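M152 protein (Murid herpesvirus 1, PDB 4G59) is an MHC class I-like viral membrane glycoprotein that probably lets the virus evade host immunity by binding ligands of an activating natural killer cell receptor. Local coordinates at residues V96-C101 against T109-M114. Residues are numbered along the deposited sequence; the frame is centred on the assembly and turned at random.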
loop_
_atom_site.group_PDB
_atom_site.type_symbol
_atom_site.label_atom_id
_atom_site.label_comp_id
_atom_site.label_asym_id
_atom_site.label_seq_id
_atom_site.Cartn_x
_atom_site.Cartn_y
_atom_site.Cartn_z
ATOM N N VAL B 96 -13.067 2.270 -3.088
ATOM C CA VAL B 96 -12.513 3.465 -2.429
ATOM C C VAL B 96 -13.226 4.731 -2.882
ATOM O O VAL B 96 -13.503 4.906 -4.073
ATOM C CB VAL B 96 -10.971 3.643 -2.685
ATOM C CG1 VAL B 96 -10.399 4.814 -1.861
ATOM C CG2 VAL B 96 -10.215 2.376 -2.383
ATOM N N PHE B 97 -13.492 5.628 -1.937
ATOM C CA PHE B 97 -13.908 6.991 -2.283
ATOM C C PHE B 97 -12.887 8.017 -1.821
ATOM O O PHE B 97 -12.453 8.011 -0.662
ATOM C CB PHE B 97 -15.289 7.313 -1.699
ATOM C CG PHE B 97 -16.412 6.738 -2.505
ATOM C CD1 PHE B 97 -16.982 7.475 -3.551
ATOM C CD2 PHE B 97 -16.879 5.449 -2.263
ATOM C CE1 PHE B 97 -18.007 6.953 -4.322
ATOM C CE2 PHE B 97 -17.915 4.924 -3.052
ATOM C CZ PHE B 97 -18.476 5.688 -4.078
ATOM N N GLU B 98 -12.526 8.910 -2.732
ATOM C CA GLU B 98 -11.525 9.929 -2.458
ATOM C C GLU B 98 -12.132 11.322 -2.626
ATOM O O GLU B 98 -12.573 11.683 -3.729
ATOM C CB GLU B 98 -10.390 9.746 -3.442
ATOM C CG GLU B 98 -9.168 10.546 -3.157
ATOM C CD GLU B 98 -7.959 9.937 -3.823
ATOM O OE1 GLU B 98 -7.788 8.697 -3.715
ATOM O OE2 GLU B 98 -7.205 10.701 -4.464
ATOM N N TYR B 99 -12.175 12.098 -1.541
ATOM C CA TYR B 99 -12.647 13.478 -1.603
ATOM C C TYR B 99 -11.474 14.453 -1.532
ATOM O O TYR B 99 -10.853 14.607 -0.481
ATOM C CB TYR B 99 -13.608 13.767 -0.449
ATOM C CG TYR B 99 -14.844 12.893 -0.425
ATOM C CD1 TYR B 99 -16.052 13.335 -0.963
ATOM C CD2 TYR B 99 -14.803 11.628 0.137
ATOM C CE1 TYR B 99 -17.189 12.526 -0.927
ATOM C CE2 TYR B 99 -15.909 10.830 0.179
ATOM C CZ TYR B 99 -17.106 11.273 -0.348
ATOM O OH TYR B 99 -18.200 10.445 -0.285
ATOM N N ARG B 100 -11.153 15.107 -2.643
ATOM C CA ARG B 100 -10.077 16.085 -2.617
ATOM C C ARG B 100 -10.698 17.471 -2.476
ATOM O O ARG B 100 -11.313 17.975 -3.425
ATOM C CB ARG B 100 -9.222 15.990 -3.872
ATOM C CG ARG B 100 -7.948 16.799 -3.787
ATOM C CD ARG B 100 -6.927 16.356 -4.829
ATOM N NE ARG B 100 -5.972 17.415 -5.144
ATOM C CZ ARG B 100 -6.241 18.411 -5.982
ATOM N NH1 ARG B 100 -7.431 18.476 -6.570
ATOM N NH2 ARG B 100 -5.332 19.341 -6.229
ATOM N N CYS B 101 -10.562 18.078 -1.293
ATOM C CA CYS B 101 -11.296 19.321 -1.001
ATOM C C CYS B 101 -10.408 20.534 -0.756
ATOM O O CYS B 101 -9.465 20.465 0.032
ATOM C CB CYS B 101 -12.211 19.152 0.216
ATOM S SG CYS B 101 -13.477 17.879 0.086
ATOM N N THR B 109 -13.464 17.506 -5.221
ATOM C CA THR B 109 -13.466 16.542 -6.313
ATOM C C THR B 109 -13.605 15.158 -5.685
ATOM O O THR B 109 -12.886 14.819 -4.739
ATOM C CB THR B 109 -12.186 16.617 -7.152
ATOM O OG1 THR B 109 -12.169 17.853 -7.870
ATOM C CG2 THR B 109 -12.147 15.486 -8.155
ATOM N N VAL B 110 -14.537 14.360 -6.197
ATOM C CA VAL B 110 -14.748 13.019 -5.657
ATOM C C VAL B 110 -14.307 11.962 -6.662
ATOM O O VAL B 110 -14.769 11.943 -7.808
ATOM C CB VAL B 110 -16.218 12.802 -5.247
ATOM C CG1 VAL B 110 -16.405 11.465 -4.527
ATOM C CG2 VAL B 110 -16.682 13.947 -4.364
ATOM N N LEU B 111 -13.405 11.082 -6.232
ATOM C CA LEU B 111 -12.999 9.955 -7.065
ATOM C C LEU B 111 -13.491 8.642 -6.468
ATOM O O LEU B 111 -13.525 8.486 -5.245
ATOM C CB LEU B 111 -11.481 9.911 -7.203
ATOM C CG LEU B 111 -10.808 11.083 -7.892
ATOM C CD1 LEU B 111 -9.295 10.964 -7.745
ATOM C CD2 LEU B 111 -11.189 11.082 -9.337
ATOM N N GLN B 112 -13.845 7.701 -7.337
ATOM C CA GLN B 112 -14.296 6.371 -6.927
ATOM C C GLN B 112 -13.387 5.369 -7.619
ATOM O O GLN B 112 -13.221 5.436 -8.844
ATOM C CB GLN B 112 -15.751 6.136 -7.370
ATOM C CG GLN B 112 -16.413 4.851 -6.841
ATOM C CD GLN B 112 -17.786 4.579 -7.483
ATOM O OE1 GLN B 112 -18.337 5.426 -8.196
ATOM N NE2 GLN B 112 -18.326 3.392 -7.240
ATOM N N MET B 113 -12.788 4.459 -6.847
ATOM C CA MET B 113 -11.946 3.425 -7.439
ATOM C C MET B 113 -12.339 2.013 -7.024
ATOM O O MET B 113 -12.696 1.765 -5.862
ATOM C CB MET B 113 -10.463 3.660 -7.131
ATOM C CG MET B 113 -9.904 4.948 -7.674
ATOM S SD MET B 113 -10.005 6.287 -6.467
ATOM C CE MET B 113 -8.512 7.195 -6.917
ATOM N N MET B 114 -12.263 1.097 -7.982
ATOM C CA MET B 114 -12.404 -0.326 -7.688
ATOM C C MET B 114 -11.252 -1.105 -8.288
ATOM O O MET B 114 -10.969 -0.966 -9.480
ATOM C CB MET B 114 -13.727 -0.893 -8.227
ATOM C CG MET B 114 -14.928 -0.613 -7.329
ATOM S SD MET B 114 -16.442 -1.546 -7.706
ATOM C CE MET B 114 -17.479 -0.649 -6.558
#
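Val96 and Met113 form a hydrogen-bonded pair of this antiparallel ladder, with Val96 N donating to Met113 O over 2.8 Å at 162° and Met113 N returning a bond to Val96 O. The axes of 96-101 and 109-114 approach to 4.6 Å and run 162° apart in direction. At the non-hydrogen-bonded pair that follows, Phe97 CG lies anti to its carbonyl carbon (chi1 -79°), and the ring runs beside the extended chain of Gln112. Gln112 CG sits over one ring face, 3.9 Å from the Phe97 centroid, a CH-pi contact, while Val110 CG1 reaches the ring edge near its plane. Glu98 N to Leu111 O and Leu111 N to Glu98 O are both 2.7 Å; on the face of Glu98, Leu111 and Met113, Glu98 OE1 meets Met113 CE at 3.6 Å, where the bent methionine chain brings the methyl against that one oxygen. Tyr99 repeats the aromatic pattern: Val110 CG1 stands 4.2 Å from the Tyr99 centroid, displaced toward the rim, and Val110 CG2 touches Tyr99 CD1 at 3.5 Å. Tyr99 OH is hydrogen-bonded to Gln77 OE1 and Ser152 N. Arg100 and Thr109 make the last hydrogen-bonded pair of the two segments, Arg100 N to Thr109 O 2.7 Å, beyond which Cys101 is disulfide-bonded to Cys108 across the hairpin. Both are inner strands of the antiparallel sheet, consistent with an MHC class I-like platform, 95-103 flanked by 22-31 and 106-114 by 117-123. The face bearing Phe97, Tyr99, Val110 and Gln112 is roofed by helices 68-89 and 154-158, with Phe80 and Phe73 meeting the two aromatic rings edge-to-face.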